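Local coordinates for mannose-6-phosphate isomerase (Helicobacter pylori, PDB 2QH5), which probably makes GDP-mannose from mannose 1-phosphate and GTP, this chain being the N-terminal nucleotidyltransferase part of a longer, probably bifunctional enzyme, at residues Arg165-Pro170 / Gly182-Asn187; Pro148-Gly153 / Asp173-Phe178; Phe64-Glu69 / Val79-Glu84; Asn7-Gly12 / Ser38-Ser43. One frame throughout, in Å; residues are numbered along the deposited sequence.

Contact 1 (Arg165-Pro170 / Gly182-Asn187); sequences RFIEKP and GGFYFN
Phe166 and Asn187 make the shortest approach: the ring's far end, CZ, comes 3.2 Å from Asn187 ND2, and Asn187 CB lies 3.7 Å from the same CZ. The amide sits at the ring edge, close to the ring plane, and its own plane is turned 78° against the ring. Both residues throw CG anti to the backbone N (chi1 -159° for Phe166), an extended posture that carries ring and amide across the gap between the strands. Further along, Phe184 presents its rim to two partners. Ile167 CD1 is 3.7 Å from Phe184 CE2, while Arg165 NH1 stands 4.1 Å from Phe184 CZ, its guanidinium tilted obliquely to the ring. Isoleucine suits this spot because its apolar delta methyl packs against the C-H edge of Phe184.

Outside this shell, strand 153-156 of the GT-A-type nucleotidyltransferase sheet lies between the two strands and pairs antiparallel with each, which explains why the axes of 165-168 and 184-187 stay 9.0 Å apart. Glu168-Lys169-Pro170 matches a signature that in relatives lies at the sugar-phosphate site. The backbone N of Gly189 holds Asn187 OD1, and Phe178 stacks on Phe184. The Phe166 ring also rests on Asp247 and Met251 of helix 246-251.

Dispersion governs Ile167 with Phe184, whereas Asn187 and Phe166 make a close edge contact without a hydrogen bond. Because Arg165 and Asn187 approach ring edges and not ring faces, neither nitrogen gains a cation-pi or N-H-to-pi interaction; the Arg165 charge is probably offset mainly by its salt bridge with Glu156.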
# COMPACT_ATOMS: atom_id res chain seq x y z
N ARG A 165 6.26 6.59 17.89
CA ARG A 165 6.99 5.49 17.27
C ARG A 165 6.07 4.47 16.59
O ARG A 165 4.85 4.47 16.79
CB ARG A 165 7.93 4.78 18.27
CG ARG A 165 7.32 3.59 18.97
CD ARG A 165 7.01 3.88 20.41
NE ARG A 165 7.85 3.09 21.30
CZ ARG A 165 7.47 2.66 22.51
NH1 ARG A 165 6.26 2.93 22.98
NH2 ARG A 165 8.31 1.94 23.24
N PHE A 166 6.69 3.63 15.77
CA PHE A 166 6.02 2.55 15.07
C PHE A 166 6.60 1.25 15.61
O PHE A 166 7.82 1.04 15.57
CB PHE A 166 6.31 2.66 13.58
CG PHE A 166 5.33 1.93 12.71
CD1 PHE A 166 4.45 2.65 11.91
CD2 PHE A 166 5.29 0.54 12.68
CE1 PHE A 166 3.54 1.99 11.10
CE2 PHE A 166 4.39 -0.13 11.88
CZ PHE A 166 3.51 0.59 11.09
N ILE A 167 5.74 0.39 16.14
CA ILE A 167 6.17 -0.95 16.56
C ILE A 167 5.34 -2.02 15.85
O ILE A 167 4.17 -2.24 16.19
CB ILE A 167 6.19 -1.14 18.12
CG1 ILE A 167 4.93 -0.58 18.80
CG2 ILE A 167 7.46 -0.53 18.72
CD1 ILE A 167 5.09 0.78 19.45
N GLU A 168 5.92 -2.66 14.85
CA GLU A 168 5.19 -3.67 14.08
C GLU A 168 5.32 -5.04 14.74
O GLU A 168 6.43 -5.48 15.03
CB GLU A 168 5.65 -3.74 12.62
CG GLU A 168 4.56 -4.30 11.71
CD GLU A 168 5.10 -5.26 10.67
OE1 GLU A 168 4.35 -5.57 9.72
OE2 GLU A 168 6.26 -5.71 10.81
N LYS A 169 4.17 -5.68 14.94
CA LYS A 169 4.07 -6.99 15.60
C LYS A 169 4.83 -7.06 16.94
O LYS A 169 5.93 -7.61 17.01
CB LYS A 169 4.50 -8.12 14.65
CG LYS A 169 3.67 -8.20 13.36
CD LYS A 169 4.25 -9.22 12.39
CE LYS A 169 3.44 -9.27 11.11
NZ LYS A 169 3.85 -10.38 10.22
N PRO A 170 4.24 -6.49 18.00
CA PRO A 170 4.85 -6.59 19.33
C PRO A 170 4.48 -7.92 20.01
O PRO A 170 3.67 -8.67 19.48
CB PRO A 170 4.23 -5.41 20.08
CG PRO A 170 2.88 -5.23 19.46
CD PRO A 170 2.97 -5.72 18.04
N GLY A 182 -3.37 3.77 26.00
CA GLY A 182 -4.13 4.71 25.19
C GLY A 182 -3.24 5.52 24.26
O GLY A 182 -2.04 5.66 24.50
N GLY A 183 -3.83 6.05 23.19
CA GLY A 183 -3.06 6.76 22.18
C GLY A 183 -2.32 5.81 21.25
O GLY A 183 -1.29 6.16 20.66
N PHE A 184 -2.86 4.60 21.12
CA PHE A 184 -2.32 3.58 20.22
C PHE A 184 -3.34 3.17 19.16
O PHE A 184 -4.51 2.92 19.47
CB PHE A 184 -1.83 2.36 21.00
CG PHE A 184 -0.40 2.45 21.41
CD1 PHE A 184 -0.05 2.91 22.67
CD2 PHE A 184 0.62 2.09 20.52
CE1 PHE A 184 1.28 3.01 23.05
CE2 PHE A 184 1.95 2.18 20.89
CZ PHE A 184 2.29 2.63 22.16
N TYR A 185 -2.88 3.10 17.92
CA TYR A 185 -3.73 2.74 16.78
C TYR A 185 -3.15 1.55 16.02
O TYR A 185 -1.93 1.34 15.99
CB TYR A 185 -3.87 3.93 15.82
CG TYR A 185 -4.49 5.19 16.39
CD1 TYR A 185 -5.79 5.57 16.04
CD2 TYR A 185 -3.77 6.04 17.23
CE1 TYR A 185 -6.36 6.74 16.53
CE2 TYR A 185 -4.33 7.20 17.74
CZ TYR A 185 -5.62 7.55 17.38
OH TYR A 185 -6.17 8.71 17.89
N PHE A 186 -4.03 0.76 15.40
CA PHE A 186 -3.60 -0.25 14.44
C PHE A 186 -3.18 0.44 13.16
O PHE A 186 -3.88 1.33 12.67
CB PHE A 186 -4.75 -1.22 14.10
CG PHE A 186 -5.00 -2.28 15.14
CD1 PHE A 186 -3.94 -2.96 15.73
CD2 PHE A 186 -6.30 -2.61 15.50
CE1 PHE A 186 -4.18 -3.95 16.68
CE2 PHE A 186 -6.55 -3.60 16.45
CZ PHE A 186 -5.48 -4.27 17.04
N ASN A 187 -2.04 0.05 12.63
CA ASN A 187 -1.66 0.48 11.29
C ASN A 187 -2.56 -0.17 10.25
O ASN A 187 -2.71 -1.39 10.21
CB ASN A 187 -0.19 0.18 11.01
CG ASN A 187 0.21 0.54 9.60
OD1 ASN A 187 -0.34 1.48 9.00
ND2 ASN A 187 1.15 -0.21 9.04

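Contact 2 (Pro148-Gly153 / Asp173-Phe178); sequences PNTEFG and DKAIEF
Pro148 points its ring at the helix around Ala175 and Ile176, and two of its ring carbons, CB and CG, find different targets. CB comes 3.4 Å from the carbonyl oxygen Ala175 O, while CG touches Ile176 CD1 at 3.7 Å, the proline ring and the isoleucine chain slanting across one another. The Ile176 side chain leaves the backbone at a tangent, yet its delta methyl comes back to the CG of Pro148. Thr150 works from a different position on the loop: with OG1 placed between the backbone N and the carbonyl carbon (chi1 58°), its CG2 is the branch that meets Ala175 CB, at 3.8 Å. Alanine fits here because its short side chain lets the loop come close, the CA atoms of Pro148 and Ala175 being 5.8 Å apart. Proline in turn offers a compact apolar surface and needs no bond from its nitrogen.

No hydrogen bond joins the two segments. Tyr154 touches both Pro148 and Ala175, and Leu172 and Gln179 extend the helix surface met by Thr150 and Pro148. The loop entering strand 153-156 thus packs on helix 172-181, which links strands 165-168 and 184-194, both antiparallel to 153-156, in a crossover that skips this one strand within a GT-A-type alpha/beta domain.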
# COMPACT_ATOMS: atom_id res chain seq x y z
N PRO A 148 -6.73 -6.49 20.86
CA PRO A 148 -5.28 -6.44 20.68
C PRO A 148 -4.62 -7.74 20.17
O PRO A 148 -4.18 -8.57 20.96
CB PRO A 148 -4.76 -6.09 22.08
CG PRO A 148 -5.83 -6.53 23.01
CD PRO A 148 -7.13 -6.50 22.28
N ASN A 149 -4.55 -7.90 18.84
CA ASN A 149 -3.82 -9.02 18.24
C ASN A 149 -2.44 -8.61 17.71
O ASN A 149 -2.25 -7.49 17.24
CB ASN A 149 -4.65 -9.73 17.15
CG ASN A 149 -4.79 -8.91 15.88
OD1 ASN A 149 -4.05 -9.11 14.92
ND2 ASN A 149 -5.74 -7.98 15.88
N THR A 150 -1.49 -9.54 17.77
CA THR A 150 -0.07 -9.23 17.57
C THR A 150 0.44 -9.41 16.13
O THR A 150 1.65 -9.43 15.90
CB THR A 150 0.82 -10.05 18.51
OG1 THR A 150 0.59 -11.45 18.29
CG2 THR A 150 0.51 -9.71 19.95
N GLU A 151 -0.49 -9.52 15.19
CA GLU A 151 -0.13 -9.63 13.78
C GLU A 151 -0.06 -8.25 13.13
O GLU A 151 0.52 -8.09 12.06
CB GLU A 151 -1.14 -10.52 13.03
CG GLU A 151 -1.02 -12.01 13.35
CD GLU A 151 -2.24 -12.81 12.92
OE1 GLU A 151 -3.35 -12.54 13.44
OE2 GLU A 151 -2.09 -13.71 12.07
N PHE A 152 -0.64 -7.26 13.81
CA PHE A 152 -0.73 -5.90 13.28
C PHE A 152 0.44 -4.99 13.66
O PHE A 152 1.23 -5.31 14.55
CB PHE A 152 -2.04 -5.24 13.72
CG PHE A 152 -3.21 -5.57 12.84
CD1 PHE A 152 -3.23 -5.15 11.52
CD2 PHE A 152 -4.29 -6.28 13.34
CE1 PHE A 152 -4.31 -5.45 10.70
CE2 PHE A 152 -5.38 -6.58 12.54
CZ PHE A 152 -5.39 -6.17 11.21
N GLY A 153 0.53 -3.86 12.96
CA GLY A 153 1.47 -2.80 13.30
C GLY A 153 0.84 -1.80 14.25
O GLY A 153 -0.35 -1.47 14.13
N ASP A 173 2.42 -9.37 25.43
CA ASP A 173 2.60 -8.61 26.66
C ASP A 173 2.52 -7.12 26.34
O ASP A 173 1.81 -6.37 27.01
CB ASP A 173 3.95 -8.93 27.28
CG ASP A 173 4.30 -10.40 27.17
OD1 ASP A 173 5.21 -10.73 26.37
OD2 ASP A 173 3.66 -11.22 27.86
N LYS A 174 3.25 -6.71 25.30
CA LYS A 174 3.30 -5.32 24.86
C LYS A 174 1.98 -4.86 24.26
O LYS A 174 1.59 -3.71 24.43
CB LYS A 174 4.43 -5.14 23.84
CG LYS A 174 5.84 -5.24 24.42
CD LYS A 174 6.20 -3.99 25.21
CE LYS A 174 7.63 -4.04 25.70
NZ LYS A 174 8.01 -2.78 26.39
N ALA A 175 1.29 -5.77 23.56
CA ALA A 175 0.02 -5.46 22.90
C ALA A 175 -1.13 -5.22 23.88
O ALA A 175 -2.11 -4.55 23.55
CB ALA A 175 -0.35 -6.58 21.92
N ILE A 176 -0.98 -5.77 25.08
CA ILE A 176 -1.98 -5.60 26.13
C ILE A 176 -1.57 -4.43 27.03
O ILE A 176 -2.42 -3.78 27.65
CB ILE A 176 -2.18 -6.92 26.93
CG1 ILE A 176 -3.61 -7.46 26.72
CG2 ILE A 176 -1.80 -6.79 28.41
CD1 ILE A 176 -3.75 -8.35 25.50
N GLU A 177 -0.27 -4.14 27.07
CA GLU A 177 0.27 -3.02 27.83
C GLU A 177 -0.03 -1.70 27.14
O GLU A 177 -0.32 -0.69 27.79
CB GLU A 177 1.77 -3.20 28.04
CG GLU A 177 2.36 -2.35 29.15
CD GLU A 177 3.72 -2.85 29.59
OE1 GLU A 177 4.56 -3.16 28.72
OE2 GLU A 177 3.95 -2.91 30.82
N PHE A 178 0.04 -1.70 25.81
CA PHE A 178 -0.28 -0.53 25.00
C PHE A 178 -1.79 -0.40 24.79
O PHE A 178 -2.27 0.60 24.25
CB PHE A 178 0.45 -0.58 23.64
CG PHE A 178 1.95 -0.55 23.75
CD1 PHE A 178 2.59 0.17 24.76
CD2 PHE A 178 2.74 -1.21 22.81
CE1 PHE A 178 3.98 0.20 24.84
CE2 PHE A 178 4.13 -1.19 22.88
CZ PHE A 178 4.75 -0.48 23.90

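Contact 3 (Phe64-Glu69 / Val79-Glu84); sequences FLALEE and VGFLLE
The Phe81 ring meets the helix through its outer atoms: Ala66 CB sits at the ring edge, near its plane, 3.9 Å from Phe81 CE1 and 4.2 Å from Phe81 CZ. Leu67 reaches the same end of the ring, with CG 4.3 Å from Phe81 CE2, and its backbone N lies obliquely off Phe81 CZ at 4.2 Å. Tyr63, just ahead of these helix residues, meets the Phe81 ring edge-to-face. The phenyl group is sent towards the helix by a first torsion that sets CG anti to the carbonyl carbon, beside the backbone N (chi1 -85°).

These are parts of a beta-alpha-beta unit, in which strand 53-59 leads through helix 63-69 to strand 78-84, parallel to the first, and the helix packs on one face of the sheet. Strand 78-84 has partners along both edges: Gly80 and Leu82 bond through their backbones to strand 53-59, and Phe81 bonds to Ala231 of strand 230-233. The large ring of Phe81 spans the space between the layers, where the nearest CA atoms, those of Leu67 and Phe81, are 9.2 Å apart. Alanine at position 66 leaves room for that ring, and its methyl also touches Phe40 of helix 39-48. Beneath the helix, Phe81 packs against Ile56 and Cys58 of strand 53-59 and Ile230 of strand 230-233.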
# COMPACT_ATOMS: atom_id res chain seq x y z
N PHE A 64 -5.28 -12.47 -15.10
CA PHE A 64 -6.54 -12.55 -15.85
C PHE A 64 -7.77 -12.65 -14.96
O PHE A 64 -8.85 -12.20 -15.34
CB PHE A 64 -6.48 -13.70 -16.86
CG PHE A 64 -5.43 -13.51 -17.92
CD1 PHE A 64 -5.72 -12.80 -19.09
CD2 PHE A 64 -4.15 -14.02 -17.73
CE1 PHE A 64 -4.74 -12.60 -20.06
CE2 PHE A 64 -3.15 -13.85 -18.69
CZ PHE A 64 -3.45 -13.13 -19.86
N LEU A 65 -7.59 -13.21 -13.76
CA LEU A 65 -8.61 -13.17 -12.72
C LEU A 65 -8.90 -11.71 -12.29
O LEU A 65 -10.06 -11.28 -12.24
CB LEU A 65 -8.18 -14.04 -11.53
CG LEU A 65 -9.12 -14.20 -10.33
CD1 LEU A 65 -10.52 -14.58 -10.79
CD2 LEU A 65 -8.57 -15.24 -9.38
N ALA A 66 -7.83 -10.97 -11.99
CA ALA A 66 -7.93 -9.57 -11.60
C ALA A 66 -8.56 -8.72 -12.70
O ALA A 66 -9.49 -7.95 -12.44
CB ALA A 66 -6.55 -9.04 -11.25
N LEU A 67 -8.07 -8.88 -13.92
CA LEU A 67 -8.51 -8.10 -15.07
C LEU A 67 -9.99 -8.36 -15.36
O LEU A 67 -10.71 -7.47 -15.82
CB LEU A 67 -7.67 -8.46 -16.29
CG LEU A 67 -7.19 -7.40 -17.29
CD1 LEU A 67 -6.92 -8.10 -18.62
CD2 LEU A 67 -8.15 -6.23 -17.50
N GLU A 68 -10.44 -9.58 -15.08
CA GLU A 68 -11.83 -9.96 -15.27
C GLU A 68 -12.77 -9.23 -14.31
O GLU A 68 -13.86 -8.82 -14.69
CB GLU A 68 -12.00 -11.47 -15.11
CG GLU A 68 -13.28 -12.05 -15.68
CD GLU A 68 -13.27 -13.56 -15.72
OE1 GLU A 68 -13.21 -14.13 -16.83
OE2 GLU A 68 -13.31 -14.19 -14.64
N GLU A 69 -12.32 -9.08 -13.07
CA GLU A 69 -13.16 -8.52 -12.01
C GLU A 69 -13.32 -7.01 -12.05
O GLU A 69 -14.21 -6.46 -11.40
CB GLU A 69 -12.66 -8.97 -10.64
CG GLU A 69 -13.10 -10.38 -10.32
CD GLU A 69 -12.51 -10.91 -9.04
OE1 GLU A 69 -12.29 -12.13 -8.96
OE2 GLU A 69 -12.25 -10.11 -8.11
N VAL A 79 -5.45 2.28 -16.45
CA VAL A 79 -5.06 1.20 -15.53
C VAL A 79 -3.86 0.40 -16.05
O VAL A 79 -3.82 0.02 -17.22
CB VAL A 79 -6.25 0.23 -15.28
CG1 VAL A 79 -5.95 -0.75 -14.13
CG2 VAL A 79 -7.53 1.01 -15.00
N GLY A 80 -2.90 0.15 -15.17
CA GLY A 80 -1.72 -0.63 -15.51
C GLY A 80 -1.52 -1.73 -14.49
O GLY A 80 -2.08 -1.69 -13.40
N PHE A 81 -0.71 -2.73 -14.86
CA PHE A 81 -0.40 -3.85 -13.99
C PHE A 81 1.09 -4.02 -13.81
O PHE A 81 1.87 -3.77 -14.72
CB PHE A 81 -0.92 -5.15 -14.58
CG PHE A 81 -2.35 -5.43 -14.25
CD1 PHE A 81 -2.68 -6.34 -13.26
CD2 PHE A 81 -3.37 -4.79 -14.95
CE1 PHE A 81 -4.01 -6.62 -12.97
CE2 PHE A 81 -4.70 -5.05 -14.65
CZ PHE A 81 -5.02 -5.97 -13.66
N LEU A 82 1.48 -4.46 -12.63
CA LEU A 82 2.82 -4.95 -12.40
C LEU A 82 2.66 -6.37 -11.91
O LEU A 82 2.16 -6.61 -10.80
CB LEU A 82 3.55 -4.10 -11.37
CG LEU A 82 4.78 -4.76 -10.74
CD1 LEU A 82 5.91 -4.93 -11.75
CD2 LEU A 82 5.24 -3.98 -9.53
N LEU A 83 3.10 -7.31 -12.74
CA LEU A 83 2.93 -8.72 -12.45
C LEU A 83 4.13 -9.32 -11.73
O LEU A 83 5.28 -9.02 -12.04
CB LEU A 83 2.60 -9.50 -13.72
CG LEU A 83 1.38 -8.94 -14.47
CD1 LEU A 83 1.07 -9.80 -15.67
CD2 LEU A 83 0.17 -8.85 -13.56
N GLU A 84 3.86 -10.15 -10.74
CA GLU A 84 4.94 -10.73 -9.99
C GLU A 84 5.04 -12.23 -10.21
O GLU A 84 4.03 -12.95 -10.19
CB GLU A 84 4.81 -10.36 -8.51
CG GLU A 84 4.82 -8.85 -8.28
CD GLU A 84 5.13 -8.44 -6.86
OE1 GLU A 84 6.11 -7.68 -6.66
OE2 GLU A 84 4.40 -8.88 -5.94

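Contact 4 (Asn7-Gly12 / Ser38-Ser43); sequences NILLSG and SLFELS
Phe40 holds CG anti to its backbone N (chi1 175°), which swings the ring from the flank of the helix to Leu9 and Ser11. Ser11 places OG anti to the carbonyl carbon (chi1 -51°) in the conformer described here, one of two deposited. In that conformer OG lies at the edge of the ring and in its plane, 3.2 Å from Phe40 CE1. Oxygen beside aromatic C-H atoms is electrostatically sensible, although the second conformer makes the detail doubtful. Leu9 spreads its two methyls: CD1 is 4.2 Å from Phe40 CE1, the side chains slanting past each other, and CD2 lies equally far from Ser43 CB, about one turn further on.

This is the packing of the first parallel strand, 5-10, against a helix covering the sheet, as in the Rossmann-like GT-A fold. Residues 13-25, directly after Gly12, are not modelled, consistent with a mobile loop. In related nucleotidyltransferases the glycine-rich loop following this strand binds the nucleotide, and the same role is likely here.

In the Ser38 conformer described, one of two deposited, the helix begins with a capping box: Glu41 N donates to Ser38 OG at 3.2 Å, and Ser38 N returns a weak bond of 3.3 Å to Glu41 OE1. Serine suits the N-cap because its short hydroxyl can replace a missing backbone acceptor. Small Ser43 lets the helix lie close to Leu9, and its buried hydroxyl is hydrogen-bonded to the backbone oxygen of Ser112. Phe30 and Ile56 add further apolar surface around the Phe40 ring.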
# COMPACT_ATOMS: atom_id res chain seq x y z
N ASN A 7 -2.95 5.43 -7.72
CA ASN A 7 -3.34 4.39 -6.78
C ASN A 7 -2.44 3.18 -6.99
O ASN A 7 -2.36 2.65 -8.09
CB ASN A 7 -4.81 3.99 -6.98
CG ASN A 7 -5.25 2.89 -6.03
OD1 ASN A 7 -6.09 2.06 -6.39
ND2 ASN A 7 -4.69 2.87 -4.82
N ILE A 8 -1.73 2.77 -5.94
CA ILE A 8 -0.95 1.54 -5.98
C ILE A 8 -1.74 0.47 -5.24
O ILE A 8 -1.74 0.41 -4.01
CB ILE A 8 0.43 1.68 -5.34
CG1 ILE A 8 1.18 2.91 -5.90
CG2 ILE A 8 1.22 0.39 -5.54
CD1 ILE A 8 1.43 2.89 -7.39
N LEU A 9 -2.40 -0.38 -6.02
CA LEU A 9 -3.33 -1.37 -5.49
C LEU A 9 -2.57 -2.68 -5.28
O LEU A 9 -2.31 -3.41 -6.22
CB LEU A 9 -4.50 -1.55 -6.49
CG LEU A 9 -5.94 -1.72 -6.00
CD1 LEU A 9 -6.80 -2.16 -7.17
CD2 LEU A 9 -6.07 -2.71 -4.85
N LEU A 10 -2.20 -2.95 -4.03
CA LEU A 10 -1.40 -4.13 -3.72
C LEU A 10 -2.26 -5.38 -3.57
O LEU A 10 -3.01 -5.50 -2.59
CB LEU A 10 -0.60 -3.91 -2.44
CG LEU A 10 0.39 -2.75 -2.36
CD1 LEU A 10 0.84 -2.60 -0.92
CD2 LEU A 10 1.58 -2.97 -3.25
N SER A 11 -2.14 -6.30 -4.52
CA SER A 11 -2.87 -7.57 -4.48
C SER A 11 -1.97 -8.78 -4.29
O SER A 11 -2.39 -9.80 -3.75
CB SER A 11 -3.71 -7.73 -5.74
OG SER A 11 -4.48 -6.57 -5.97
N GLY A 12 -0.72 -8.68 -4.75
CA GLY A 12 0.24 -9.78 -4.63
C GLY A 12 0.50 -10.22 -3.20
O GLY A 12 0.02 -11.26 -2.77
N SER A 38 -16.14 -8.57 -5.02
CA SER A 38 -14.96 -9.01 -4.29
C SER A 38 -14.27 -7.85 -3.58
O SER A 38 -14.48 -6.68 -3.94
CB SER A 38 -13.97 -9.70 -5.23
OG SER A 38 -13.44 -8.78 -6.17
N LEU A 39 -13.46 -8.17 -2.58
CA LEU A 39 -12.66 -7.17 -1.87
C LEU A 39 -11.80 -6.37 -2.83
O LEU A 39 -11.74 -5.14 -2.76
CB LEU A 39 -11.77 -7.83 -0.82
CG LEU A 39 -12.45 -8.24 0.48
CD1 LEU A 39 -11.49 -9.05 1.35
CD2 LEU A 39 -12.96 -7.01 1.21
N PHE A 40 -11.15 -7.10 -3.75
CA PHE A 40 -10.33 -6.53 -4.81
C PHE A 40 -11.06 -5.46 -5.64
O PHE A 40 -10.55 -4.35 -5.78
CB PHE A 40 -9.77 -7.64 -5.72
CG PHE A 40 -9.02 -7.13 -6.92
CD1 PHE A 40 -7.69 -6.74 -6.80
CD2 PHE A 40 -9.64 -7.03 -8.16
CE1 PHE A 40 -7.00 -6.25 -7.90
CE2 PHE A 40 -8.96 -6.54 -9.26
CZ PHE A 40 -7.64 -6.15 -9.13
N GLU A 41 -12.24 -5.78 -6.17
CA GLU A 41 -12.97 -4.80 -6.97
C GLU A 41 -13.59 -3.67 -6.14
O GLU A 41 -13.79 -2.56 -6.63
CB GLU A 41 -14.02 -5.46 -7.87
CG GLU A 41 -15.18 -6.10 -7.14
CD GLU A 41 -16.17 -6.72 -8.10
OE1 GLU A 41 -16.15 -7.96 -8.24
OE2 GLU A 41 -16.96 -5.96 -8.72
N LEU A 42 -13.89 -3.96 -4.88
CA LEU A 42 -14.33 -2.94 -3.93
C LEU A 42 -13.20 -1.94 -3.67
O LEU A 42 -13.41 -0.72 -3.75
CB LEU A 42 -14.80 -3.58 -2.63
CG LEU A 42 -16.29 -3.68 -2.28
CD1 LEU A 42 -17.26 -3.23 -3.40
CD2 LEU A 42 -16.60 -5.09 -1.81
N SER A 43 -12.01 -2.48 -3.37
CA SER A 43 -10.80 -1.68 -3.16
C SER A 43 -10.40 -0.90 -4.42
O SER A 43 -9.93 0.23 -4.33
CB SER A 43 -9.64 -2.56 -2.72
OG SER A 43 -9.86 -3.13 -1.44

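The four contacts fall into two groups of one nucleotidyltransferase domain. Contacts 3 and 4 have centres about 10 Å apart and share helix packing on the sheet: in the Ser38 conformer described, Glu69 OE2 is 2.6 Å from Ser38 OG, a probable hydrogen bond joining helix 63-69 to the cap of helix 39-48. Contacts 1 and 2, about 8 Å between centres, interleave along the chain and meet through backbone pairs such as Asn187 N with Gly153 O at 2.7 Å. Contact 1 lies about 24 Å from contact 4, centre to centre, but reaches the same sheet. Contact 4 borders the probable nucleotide-binding loop, and contact 1 carries the likely sugar-phosphate motif.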